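Local coordinates for aspartokinase (PDB 3L76) that catalyses the ATP-dependent phosphorylation of aspartate to 4-phospho-L-aspartate, an early step in the biosynthesis of lysine and threonine, at the interface of chains A and B. Coordinates in Å, arbitrary orientation; residue numbers count along the deposited sequence, not the author numbering. Chains: chain A/B, Aspartokinase.

Contact 1: the interface of chains A and B. Residues chain A 16, 19-20, 80, 84; chain B 53-54, 56-57.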
# COMPACT_ATOMS: atom_id res chain seq x y z
N VAL A 16 -8.87 9.20 13.79
CA VAL A 16 -7.96 10.33 13.64
C VAL A 16 -7.75 11.00 14.98
O VAL A 16 -6.63 11.42 15.31
CB VAL A 16 -8.51 11.35 12.63
CG1 VAL A 16 -10.03 11.46 12.76
CG2 VAL A 16 -7.83 12.71 12.81
N ILE A 19 -5.29 9.03 16.98
CA ILE A 19 -3.97 9.26 16.41
C ILE A 19 -3.35 10.54 16.95
O ILE A 19 -2.15 10.59 17.21
CB ILE A 19 -4.03 9.30 14.87
CG1 ILE A 19 -4.23 7.89 14.33
CG2 ILE A 19 -2.76 9.92 14.30
CD1 ILE A 19 -4.27 7.81 12.83
N GLN A 20 -4.18 11.56 17.14
CA GLN A 20 -3.70 12.84 17.65
C GLN A 20 -3.28 12.73 19.12
O GLN A 20 -2.36 13.41 19.57
CB GLN A 20 -4.77 13.91 17.48
CG GLN A 20 -5.20 14.12 16.04
CD GLN A 20 -6.28 15.17 15.92
OE1 GLN A 20 -7.34 15.07 16.55
NE2 GLN A 20 -6.02 16.20 15.11
N LEU A 80 0.29 9.08 8.59
CA LEU A 80 -0.63 9.88 9.38
C LEU A 80 0.01 10.34 10.67
O LEU A 80 0.05 11.54 10.96
CB LEU A 80 -1.93 9.11 9.66
CG LEU A 80 -2.96 9.30 8.53
CD1 LEU A 80 -3.14 10.78 8.23
CD2 LEU A 80 -2.52 8.58 7.27
N ALA A 84 0.81 14.09 12.14
CA ALA A 84 0.18 14.52 13.38
C ALA A 84 1.21 15.03 14.39
O ALA A 84 0.94 15.97 15.13
CB ALA A 84 -0.61 13.37 13.98
N LEU B 53 -8.64 12.16 5.19
CA LEU B 53 -7.97 11.83 6.45
C LEU B 53 -6.82 12.78 6.79
O LEU B 53 -6.80 13.39 7.86
CB LEU B 53 -7.46 10.39 6.42
CG LEU B 53 -8.43 9.29 6.87
CD1 LEU B 53 -9.73 9.33 6.05
CD2 LEU B 53 -7.76 7.90 6.82
N ALA B 54 -5.85 12.88 5.89
CA ALA B 54 -4.70 13.74 6.14
C ALA B 54 -5.13 15.17 6.46
O ALA B 54 -4.53 15.82 7.31
CB ALA B 54 -3.74 13.71 4.95
N GLN B 56 -7.61 16.34 8.09
CA GLN B 56 -8.08 16.57 9.45
C GLN B 56 -6.94 16.52 10.46
O GLN B 56 -7.17 16.66 11.67
CB GLN B 56 -9.15 15.56 9.84
CG GLN B 56 -9.83 14.90 8.66
CD GLN B 56 -10.72 13.75 9.08
OE1 GLN B 56 -10.90 13.49 10.27
NE2 GLN B 56 -11.28 13.05 8.11
N ILE B 57 -5.72 16.32 9.97
CA ILE B 57 -4.54 16.26 10.83
C ILE B 57 -3.67 17.52 10.75
O ILE B 57 -3.28 18.08 11.77
CB ILE B 57 -3.71 14.99 10.58
CG1 ILE B 57 -4.33 13.82 11.34
CG2 ILE B 57 -2.26 15.18 11.02
CD1 ILE B 57 -3.51 12.55 11.24
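B:Ile57 pushes its whole side chain into a groove of chain A bounded by A:Leu80 and A:Ala84 on helix 63-87 and by A:Val16 and A:Ile19 on helix 16-31. Its CG1 lies anti to the carbonyl carbon (chi1 -82°) and the chain runs on extended, which carries CD1 of B:Ile57 in to the CD1 methyl of A:Leu80, 3.5 Å away. The two side chains cross there at about a right angle. The other branch, CG2, turns to A:Ala84 and rests 3.5 Å from its CA, against the backbone of the helix. From the helix 16-31 side, A:Val16 slides past B:Ile57 in the opposite direction, its CG2 4.0 Å from CG1 of the isoleucine, while CG2 of A:Ile19 makes a looser contact, 4.1 Å from B:Ile57 CD1. Farther out, A:Leu80 CD1 also touches the backbone of helix 46-55, 3.9 Å from CA of B:Ala54. At the rim B:Gln56 crosses A:Val16 at about a right angle, its amide oxygen OE1 3.3 Å from methyl CG1, a polar atom laid on an apolar one. A:Gln20 points its amide NE2 towards the backbone O of B:Gln56, but 3.7 Å is too long for a hydrogen bond. The patch is therefore held by shape and apolar burial: the loop after helix 46-55 of one kinase domain plugs into two helices of the other, and a symmetric twin repeats this across the dimer.

Contact 2: the interface of chains A and B. Residues chain A 72, 75-76, 78-79; chain B 68-69, 71-72, 75.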
# COMPACT_ATOMS: atom_id res chain seq x y z
N THR A 72 0.25 -2.30 3.46
CA THR A 72 -0.22 -0.96 3.10
C THR A 72 -0.93 -0.24 4.24
O THR A 72 -0.86 0.99 4.34
CB THR A 72 -1.15 -0.99 1.87
OG1 THR A 72 -2.37 -1.65 2.21
CG2 THR A 72 -0.47 -1.68 0.68
N GLN A 75 1.67 1.31 6.32
CA GLN A 75 2.22 2.49 5.68
C GLN A 75 1.36 3.72 5.89
O GLN A 75 1.90 4.80 6.14
CB GLN A 75 2.46 2.28 4.20
CG GLN A 75 3.65 1.43 3.88
CD GLN A 75 3.66 1.02 2.43
OE1 GLN A 75 3.88 1.85 1.54
NE2 GLN A 75 3.42 -0.27 2.18
N VAL A 76 0.03 3.59 5.78
CA VAL A 76 -0.80 4.80 5.89
C VAL A 76 -0.72 5.32 7.32
O VAL A 76 -0.69 6.52 7.55
CB VAL A 76 -2.29 4.66 5.40
CG1 VAL A 76 -2.49 3.48 4.46
CG2 VAL A 76 -3.29 4.64 6.56
N ILE A 78 1.83 5.14 9.68
CA ILE A 78 3.03 5.91 10.01
C ILE A 78 3.07 7.27 9.30
O ILE A 78 3.63 8.23 9.82
CB ILE A 78 4.33 5.10 9.74
CG1 ILE A 78 4.61 4.99 8.24
CG2 ILE A 78 4.25 3.71 10.41
CD1 ILE A 78 5.98 4.38 7.93
N ALA A 79 2.49 7.35 8.10
CA ALA A 79 2.37 8.63 7.42
C ALA A 79 1.48 9.55 8.24
O ALA A 79 1.87 10.67 8.59
CB ALA A 79 1.81 8.44 6.00
N MET B 68 3.67 8.99 0.53
CA MET B 68 3.68 7.65 1.08
C MET B 68 2.24 7.22 1.32
O MET B 68 1.82 6.14 0.92
CB MET B 68 4.44 7.63 2.40
CG MET B 68 4.79 6.24 2.89
SD MET B 68 5.24 6.33 4.62
CE MET B 68 6.10 7.90 4.64
N LEU B 69 1.49 8.11 1.95
CA LEU B 69 0.07 7.89 2.19
C LEU B 69 -0.65 7.54 0.90
O LEU B 69 -1.34 6.52 0.81
CB LEU B 69 -0.54 9.16 2.78
CG LEU B 69 -1.59 9.08 3.88
CD1 LEU B 69 -2.36 10.39 3.91
CD2 LEU B 69 -2.52 7.90 3.68
N SER B 71 0.49 6.65 -1.85
CA SER B 71 1.13 5.55 -2.58
C SER B 71 0.55 4.17 -2.27
O SER B 71 0.78 3.23 -3.03
CB SER B 71 2.64 5.53 -2.32
OG SER B 71 2.99 4.44 -1.50
N THR B 72 -0.19 4.04 -1.16
CA THR B 72 -0.70 2.73 -0.74
C THR B 72 -1.78 2.20 -1.68
O THR B 72 -1.95 0.99 -1.81
CB THR B 72 -1.23 2.73 0.71
OG1 THR B 72 -2.46 3.46 0.79
CG2 THR B 72 -0.21 3.34 1.66
N GLN B 75 -0.56 0.17 -4.52
CA GLN B 75 0.06 -0.93 -3.80
C GLN B 75 -0.97 -2.03 -3.57
O GLN B 75 -0.73 -3.19 -3.88
CB GLN B 75 0.68 -0.45 -2.49
CG GLN B 75 2.10 0.09 -2.65
CD GLN B 75 2.72 0.48 -1.33
OE1 GLN B 75 2.88 -0.36 -0.44
NE2 GLN B 75 3.07 1.75 -1.18
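A:Gln75 and B:Gln75 reach towards each other tip to tip from symmetry-related copies of helix 63-87, their amide planes 25° apart. Each gives an N-H to the other's oxygen: A:Gln75 NE2 bonds to B:Gln75 OE1 at 2.7 Å, in the carbonyl plane and on a lone pair, and B:Gln75 NE2 returns a bond of 2.8 Å to A:Gln75 OE1, tilted somewhat from the carbonyl plane of A:Gln75. The two oxygens also come close, a detail doubtful at this resolution. In both, CG is anti to the carbonyl carbon (chi1 -75° in A:Gln75, -86° in B:Gln75) and the chain is extended beyond it, which carries the amide across to its partner. The hydroxyl OG of B:Ser71, 2.7 Å from B:Gln75 NE2, takes a second, strongly bent hydrogen bond from that NE2 and may help hold the amide's rotation. Beside the pair, A:Thr72 and B:Thr72 come together at their CB atoms, 3.9 Å apart, and A:Thr72 slides past B:Gln75, its methyl CG2 against CB. The A:Val76 side chain crosses B:Thr72 at about a right angle, its CG1 3.6 Å from B:Thr72 CG2. Outward, B:Leu69 puts CD2 on CB of A:Val76, and SD of B:Met68 lies across A:Ile78, 3.9 Å from CG1. The site packs helix against helix over the two-fold axis and probably sets the register of the two kinase domains.

Contact 3: the interface of chains A and B. Residues chain A 96, 98-99, 146-147; chain B 144, 146-147.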
# COMPACT_ATOMS: atom_id res chain seq x y z
N THR A 96 10.67 3.12 6.04
CA THR A 96 9.97 2.00 5.42
C THR A 96 10.97 1.02 4.80
O THR A 96 12.11 1.40 4.49
CB THR A 96 9.01 2.50 4.31
OG1 THR A 96 7.66 2.12 4.61
CG2 THR A 96 9.40 1.95 2.95
N ALA A 98 13.63 -1.21 3.17
CA ALA A 98 15.08 -1.38 3.29
C ALA A 98 15.78 -0.33 4.15
O ALA A 98 16.96 -0.48 4.47
CB ALA A 98 15.72 -1.46 1.91
N GLN A 99 15.07 0.72 4.52
CA GLN A 99 15.64 1.76 5.37
C GLN A 99 15.67 1.31 6.83
O GLN A 99 16.42 1.84 7.64
CB GLN A 99 14.85 3.06 5.23
CG GLN A 99 14.90 3.67 3.84
CD GLN A 99 13.92 4.83 3.67
OE1 GLN A 99 12.74 4.72 4.02
NE2 GLN A 99 14.41 5.93 3.11
N GLU A 146 9.73 -4.91 -2.05
CA GLU A 146 10.23 -3.64 -1.52
C GLU A 146 9.73 -3.31 -0.10
O GLU A 146 10.48 -2.78 0.72
CB GLU A 146 9.96 -2.48 -2.49
CG GLU A 146 10.73 -2.59 -3.81
CD GLU A 146 12.23 -2.35 -3.66
OE1 GLU A 146 12.68 -1.97 -2.56
OE2 GLU A 146 12.96 -2.56 -4.66
N ILE A 147 8.46 -3.60 0.18
CA ILE A 147 7.90 -3.44 1.53
C ILE A 147 6.93 -4.57 1.88
O ILE A 147 5.93 -4.80 1.19
CB ILE A 147 7.17 -2.08 1.72
CG1 ILE A 147 7.90 -0.94 1.01
CG2 ILE A 147 7.03 -1.77 3.20
CD1 ILE A 147 7.19 0.39 1.12
N HIS B 144 14.33 10.62 1.58
CA HIS B 144 14.27 9.54 0.60
C HIS B 144 13.01 8.68 0.75
O HIS B 144 12.65 8.27 1.85
CB HIS B 144 15.51 8.66 0.72
CG HIS B 144 15.66 7.67 -0.39
ND1 HIS B 144 16.57 7.83 -1.41
CD2 HIS B 144 15.01 6.51 -0.65
CE1 HIS B 144 16.48 6.81 -2.25
NE2 HIS B 144 15.54 6.00 -1.81
N GLU B 146 10.82 5.19 -0.59
CA GLU B 146 10.88 3.86 -1.18
C GLU B 146 9.81 3.57 -2.24
O GLU B 146 10.06 2.80 -3.17
CB GLU B 146 10.82 2.79 -0.08
CG GLU B 146 12.03 2.78 0.85
CD GLU B 146 13.29 2.24 0.19
OE1 GLU B 146 13.20 1.76 -0.96
OE2 GLU B 146 14.37 2.30 0.82
N ILE B 147 8.62 4.15 -2.08
CA ILE B 147 7.56 4.07 -3.10
C ILE B 147 6.73 5.36 -3.17
O ILE B 147 6.14 5.78 -2.17
CB ILE B 147 6.57 2.88 -2.86
CG1 ILE B 147 7.30 1.65 -2.33
CG2 ILE B 147 5.81 2.54 -4.14
CD1 ILE B 147 6.39 0.49 -2.04
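A:Ile147 and B:Ile147 point at each other tip to tip across the two-fold axis, their CD1 methyls touching end on. Each holds CG1 roughly anti to the carbonyl carbon (chi1 near -38°) and is extended beyond it, which sends CD1 straight at its mate and leaves CG2 to the side. Next to this apolar pair, methyl CG2 of A:Thr96, at the end of strand 92-96, lies along the aliphatic part of B:Glu146, 3.5 Å from its CB. The glutamate then bends at chi2 and turns its carboxylate towards the 3-10 turn 97-99. There OE2 of B:Glu146 comes 3.4 Å from CG of A:Gln99, lying against this methylene with the carboxylate plane at about 90° to the glutamine amide. CB of A:Ala98 lies near OE2 as well. The equivalent glutamates also face each other near the axis, A:Glu146 OE1 and B:Glu146 OE1 4.1 Å apart; if both are charged they would be expected to repel mildly. On the outer side, a weak bond runs from the backbone N of A:Thr96 to OE1 of A:Gln99 and may help orient the amide. NE2 of A:Gln99 makes a hydrogen bond across the rim: it donates to the backbone O of B:His144 at 3.2 Å, fairly straight at the hydrogen (159°) but arriving from above the carbonyl plane.

Contact 2 lies between the others, about 13 Å from contact 1 and 11 Å from contact 3 between C-alpha centres, with contacts 1 and 3 about 22 Å apart. Helix 63-87 of chain A serves both contact 1 and contact 2, and strand 92-96, next in sequence, leads into contact 3. Contacts 2 and 3 straddle the two-fold axis, where residues meet their own copies, while contact 1 lies off it and recurs with the chains exchanged. All three join residues of the amino acid kinase regions and lie in a row along the interface, which probably helps hold the catalytic parts together in the dimer.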